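Local coordinates for protein probable TonB-dependent siderophore receptor PiuA (Acinetobacter baumannii, PDB 5FP1) that probably mediates the first step of iron uptake across the outer membrane by binding iron-chelating siderophores, at residues Ala190-Tyr198 / Gln253-Asp261. Sequence-based numbering, arbitrary orientation.
Sequences AGQSNGAEY and QGTYYGWKD
Y256 lays one face of its ring against the backbone of G195, whose CA sits 3.7 Å from the centroid of the Y256 ring in a CH-pi contact. Glycine suits this place because a side chain on G195 would run into OE1 of Q192 and crowd CB of Y256. With CG anti to the backbone N (chi1 -179°), the Y256 ring lies between G195 and the backbone N of G258 over its opposite face, and its hydroxyl is hydrogen-bonded to the carbonyl O of P230. Q192 crosses beside it, the amide plane turned 55° from the ring. The OE1 of Q192 takes the N-H of A196 at 2.7 Å in an almost straight bond, bracing the turn from within, while its NE2 is held by D231. K260 closes the other end: its chain bends at chi3 (78°), bringing NZ 2.7 Å from the carbonyl O of G195, in the carbonyl plane on a lone pair, and 2.6 Å from OE2 of E197, met on the anti side of the carboxylate. A long, flexible lysine can thus serve a backbone acceptor and an acid together, and K199 pairs with the other oxygen of E197. G254, at positive phi, packs closely without a side chain: its CA meets O of G191, and its O lies 3.1 Å from CG of Q192. The solvent side is at exposed S193 and N194, where a water donates to the carbonyl oxygens of S193 and G254. The arrangement belongs to the TonB-dependent receptor beta-barrel, in which the turn between strands 177-188 and 197-209 packs against the long loop preceding strand 264-279.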
ATOM      1  N   ALA A 190      11.149  16.397   4.698  1.00 20.57           N
ATOM      2  CA  ALA A 190      10.895  17.784   5.096  1.00 23.96           C
ATOM      3  C   ALA A 190      10.961  17.948   6.605  1.00 21.74           C
ATOM      4  O   ALA A 190      10.346  17.172   7.361  1.00 21.13           O
ATOM      5  CB  ALA A 190       9.516  18.218   4.600  1.00 26.34           C
ATOM      6  N   GLY A 191      11.744  18.927   7.042  1.00 23.16           N
ATOM      7  CA  GLY A 191      11.867  19.249   8.462  1.00 23.66           C
ATOM      8  C   GLY A 191      12.863  18.400   9.209  1.00 23.72           C
ATOM      9  O   GLY A 191      13.116  18.618  10.396  1.00 21.50           O
ATOM     10  N   GLN A 192      13.450  17.434   8.526  1.00 23.04           N
ATOM     11  CA  GLN A 192      14.413  16.519   9.165  1.00 23.76           C
ATOM     12  C   GLN A 192      15.833  16.758   8.644  1.00 30.44           C
ATOM     13  O   GLN A 192      16.307  16.015   7.776  1.00 34.88           O
ATOM     14  CB  GLN A 192      14.021  15.064   8.859  1.00 23.74           C
ATOM     15  CG  GLN A 192      14.672  14.019   9.741  1.00 28.11           C
ATOM     16  CD  GLN A 192      14.441  12.615   9.235  1.00 21.93           C
ATOM     17  OE1 GLN A 192      14.862  12.272   8.131  1.00 23.16           O
ATOM     18  NE2 GLN A 192      13.801  11.788  10.048  1.00 23.65           N
ATOM     19  N   SER A 193      16.527  17.754   9.193  1.00 31.14           N
ATOM     20  CA  SER A 193      17.913  18.066   8.791  1.00 36.60           C
ATOM     21  C   SER A 193      18.915  16.926   9.000  1.00 26.09           C
ATOM     22  O   SER A 193      18.859  16.182   9.993  1.00 28.32           O
ATOM     23  CB  SER A 193      18.440  19.298   9.556  1.00 41.01           C
ATOM     24  OG  SER A 193      17.731  20.459   9.182  1.00 57.51           O
ATOM     25  N   ASN A 194      19.832  16.821   8.051  1.00 26.12           N
ATOM     26  CA  ASN A 194      20.860  15.803   8.050  1.00 27.31           C
ATOM     27  C   ASN A 194      20.236  14.446   8.296  1.00 23.68           C
ATOM     28  O   ASN A 194      20.688  13.669   9.146  1.00 23.29           O
ATOM     29  CB  ASN A 194      21.932  16.146   9.082  1.00 28.09           C
ATOM     30  CG  ASN A 194      22.617  17.462   8.762  1.00 44.01           C
ATOM     31  OD1 ASN A 194      23.109  17.657   7.652  1.00 40.08           O
ATOM     32  ND2 ASN A 194      22.642  18.381   9.730  1.00 45.78           N
ATOM     33  N   GLY A 195      19.161  14.204   7.551  1.00 23.95           N
ATOM     34  CA  GLY A 195      18.304  13.062   7.765  1.00 22.47           C
ATOM     35  C   GLY A 195      18.051  12.300   6.487  1.00 20.94           C
ATOM     36  O   GLY A 195      18.957  12.130   5.640  1.00 19.77           O
ATOM     37  N   ALA A 196      16.841  11.770   6.360  1.00 19.38           N
ATOM     38  CA  ALA A 196      16.555  10.881   5.257  1.00 17.37           C
ATOM     39  C   ALA A 196      16.591  11.668   3.939  1.00 19.52           C
ATOM     40  O   ALA A 196      16.221  12.848   3.898  1.00 19.34           O
ATOM     41  CB  ALA A 196      15.196  10.212   5.449  1.00 18.44           C
ATOM     42  N   GLU A 197      16.988  11.000   2.866  1.00 18.86           N
ATOM     43  CA  GLU A 197      17.121  11.632   1.539  1.00 22.86           C
ATOM     44  C   GLU A 197      16.640  10.655   0.491  1.00 21.07           C
ATOM     45  O   GLU A 197      16.915   9.461   0.595  1.00 19.49           O
ATOM     46  CB  GLU A 197      18.586  11.936   1.199  1.00 23.62           C
ATOM     47  CG  GLU A 197      19.291  12.912   2.107  1.00 31.85           C
ATOM     48  CD  GLU A 197      20.781  12.984   1.789  1.00 32.47           C
ATOM     49  OE1 GLU A 197      21.162  12.726   0.637  1.00 39.47           O
ATOM     50  OE2 GLU A 197      21.565  13.256   2.697  1.00 38.26           O
ATOM     51  N   TYR A 198      15.960  11.162  -0.526  1.00 19.09           N
ATOM     52  CA  TYR A 198      15.389  10.313  -1.563  1.00 16.97           C
ATOM     53  C   TYR A 198      15.879  10.748  -2.925  1.00 19.24           C
ATOM     54  O   TYR A 198      15.912  11.945  -3.220  1.00 19.84           O
ATOM     55  CB  TYR A 198      13.851  10.400  -1.501  1.00 17.75           C
ATOM     56  CG  TYR A 198      13.373   9.900  -0.187  1.00 20.83           C
ATOM     57  CD1 TYR A 198      13.269   8.526   0.043  1.00 22.27           C
ATOM     58  CD2 TYR A 198      13.100  10.767   0.858  1.00 21.51           C
ATOM     59  CE1 TYR A 198      12.888   8.027   1.270  1.00 22.75           C
ATOM     60  CE2 TYR A 198      12.715  10.277   2.098  1.00 25.75           C
ATOM     61  CZ  TYR A 198      12.629   8.907   2.294  1.00 21.28           C
ATOM     62  OH  TYR A 198      12.258   8.393   3.502  1.00 30.68           O
ATOM     63  N   GLN A 253      11.311  17.968  17.049  1.00 20.80           N
ATOM     64  CA  GLN A 253      10.712  17.608  15.780  1.00 24.05           C
ATOM     65  C   GLN A 253      11.796  17.424  14.725  1.00 24.64           C
ATOM     66  O   GLN A 253      12.747  18.192  14.658  1.00 20.76           O
ATOM     67  CB  GLN A 253       9.713  18.706  15.354  1.00 24.16           C
ATOM     68  CG  GLN A 253       9.004  18.418  14.050  1.00 22.08           C
ATOM     69  CD  GLN A 253       7.926  19.422  13.708  1.00 30.25           C
ATOM     70  OE1 GLN A 253       7.797  20.460  14.342  1.00 30.25           O
ATOM     71  NE2 GLN A 253       7.124  19.091  12.722  1.00 24.91           N
ATOM     72  N   GLY A 254      11.676  16.376  13.910  1.00 20.27           N
ATOM     73  CA  GLY A 254      12.624  16.159  12.834  1.00 19.21           C
ATOM     74  C   GLY A 254      13.982  15.605  13.237  1.00 19.58           C
ATOM     75  O   GLY A 254      14.893  15.597  12.443  1.00 21.13           O
ATOM     76  N   THR A 255      14.096  15.061  14.441  1.00 19.72           N
ATOM     77  CA  THR A 255      15.340  14.412  14.870  1.00 19.38           C
ATOM     78  C   THR A 255      15.541  13.090  14.115  1.00 20.64           C
ATOM     79  O   THR A 255      14.607  12.285  13.979  1.00 18.77           O
ATOM     80  CB  THR A 255      15.341  14.175  16.390  1.00 22.18           C
ATOM     81  OG1 THR A 255      15.247  15.443  17.073  1.00 21.13           O
ATOM     82  CG2 THR A 255      16.597  13.452  16.827  1.00 22.47           C
ATOM     83  N   TYR A 256      16.750  12.876  13.613  1.00 17.06           N
ATOM     84  CA  TYR A 256      17.082  11.669  12.842  1.00 17.75           C
ATOM     85  C   TYR A 256      18.095  10.807  13.554  1.00 17.91           C
ATOM     86  O   TYR A 256      19.206  11.269  13.833  1.00 20.19           O
ATOM     87  CB  TYR A 256      17.643  12.068  11.484  1.00 19.79           C
ATOM     88  CG  TYR A 256      18.025  10.938  10.556  1.00 17.09           C
ATOM     89  CD1 TYR A 256      17.064  10.110   9.980  1.00 18.34           C
ATOM     90  CD2 TYR A 256      19.360  10.722  10.210  1.00 17.88           C
ATOM     91  CE1 TYR A 256      17.431   9.104   9.096  1.00 17.45           C
ATOM     92  CE2 TYR A 256      19.730   9.733   9.336  1.00 18.78           C
ATOM     93  CZ  TYR A 256      18.765   8.920   8.764  1.00 17.96           C
ATOM     94  OH  TYR A 256      19.171   7.924   7.885  1.00 17.16           O
ATOM     95  N   TYR A 257      17.724   9.559  13.829  1.00 17.17           N
ATOM     96  CA  TYR A 257      18.591   8.612  14.500  1.00 16.33           C
ATOM     97  C   TYR A 257      19.267   7.604  13.605  1.00 16.64           C
ATOM     98  O   TYR A 257      19.951   6.689  14.091  1.00 16.39           O
ATOM     99  CB  TYR A 257      17.807   7.883  15.604  1.00 17.41           C
ATOM    100  CG  TYR A 257      17.341   8.788  16.685  1.00 17.51           C
ATOM    101  CD1 TYR A 257      18.247   9.539  17.423  1.00 18.87           C
ATOM    102  CD2 TYR A 257      15.973   8.972  16.945  1.00 16.58           C
ATOM    103  CE1 TYR A 257      17.819  10.398  18.421  1.00 18.02           C
ATOM    104  CE2 TYR A 257      15.545   9.817  17.947  1.00 17.62           C
ATOM    105  CZ  TYR A 257      16.468  10.544  18.671  1.00 21.53           C
ATOM    106  OH  TYR A 257      16.042  11.416  19.640  1.00 17.87           O
ATOM    107  N   GLY A 258      19.121   7.766  12.292  1.00 16.96           N
ATOM    108  CA  GLY A 258      19.840   6.938  11.364  1.00 16.74           C
ATOM    109  C   GLY A 258      21.326   7.293  11.304  1.00 17.34           C
ATOM    110  O   GLY A 258      21.769   8.290  11.877  1.00 20.15           O
ATOM    111  N   TRP A 259      22.075   6.468  10.603  1.00 16.99           N
ATOM    112  CA  TRP A 259      23.529   6.560  10.547  1.00 17.54           C
ATOM    113  C   TRP A 259      23.894   6.687   9.076  1.00 19.27           C
ATOM    114  O   TRP A 259      24.008   5.692   8.360  1.00 18.93           O
ATOM    115  CB  TRP A 259      24.108   5.320  11.188  1.00 17.51           C
ATOM    116  CG  TRP A 259      25.564   5.317  11.466  1.00 16.84           C
ATOM    117  CD1 TRP A 259      26.508   6.228  11.053  1.00 17.33           C
ATOM    118  CD2 TRP A 259      26.254   4.335  12.216  1.00 19.19           C
ATOM    119  NE1 TRP A 259      27.749   5.872  11.536  1.00 17.95           N
ATOM    120  CE2 TRP A 259      27.623   4.711  12.251  1.00 17.57           C
ATOM    121  CE3 TRP A 259      25.850   3.192  12.911  1.00 17.35           C
ATOM    122  CZ2 TRP A 259      28.582   3.965  12.932  1.00 17.78           C
ATOM    123  CZ3 TRP A 259      26.805   2.457  13.593  1.00 19.75           C
ATOM    124  CH2 TRP A 259      28.168   2.845  13.591  1.00 16.75           C
ATOM    125  N   LYS A 260      24.053   7.923   8.617  1.00 19.58           N
ATOM    126  CA  LYS A 260      24.091   8.172   7.195  1.00 21.73           C
ATOM    127  C   LYS A 260      25.267   7.568   6.475  1.00 23.69           C
ATOM    128  O   LYS A 260      25.127   7.183   5.301  1.00 21.47           O
ATOM    129  CB  LYS A 260      23.946   9.661   6.880  1.00 24.20           C
ATOM    130  CG  LYS A 260      22.565  10.159   7.262  1.00 29.20           C
ATOM    131  CD  LYS A 260      22.367  11.607   6.913  1.00 28.50           C
ATOM    132  CE  LYS A 260      22.089  11.799   5.453  1.00 27.46           C
ATOM    133  NZ  LYS A 260      21.462  13.119   5.282  1.00 24.96           N
ATOM    134  N   ASP A 261      26.401   7.430   7.162  1.00 20.89           N
ATOM    135  CA  ASP A 261      27.580   6.814   6.565  1.00 20.02           C
ATOM    136  C   ASP A 261      27.435   5.297   6.457  1.00 23.32           C
ATOM    137  O   ASP A 261      28.231   4.659   5.778  1.00 22.12           O
ATOM    138  CB  ASP A 261      28.839   7.138   7.382  1.00 20.95           C
ATOM    139  CG  ASP A 261      30.136   6.962   6.570  1.00 24.92           C
ATOM    140  OD1 ASP A 261      30.154   7.380   5.411  1.00 22.91           O
ATOM    141  OD2 ASP A 261      31.106   6.368   7.076  1.00 21.32           O
TER
HETATM  142  O   HOH W   1      12.068  12.204  12.968  1.00 33.46           O
HETATM  143  O   HOH W   2      17.648  16.510  12.122  1.00 39.49           O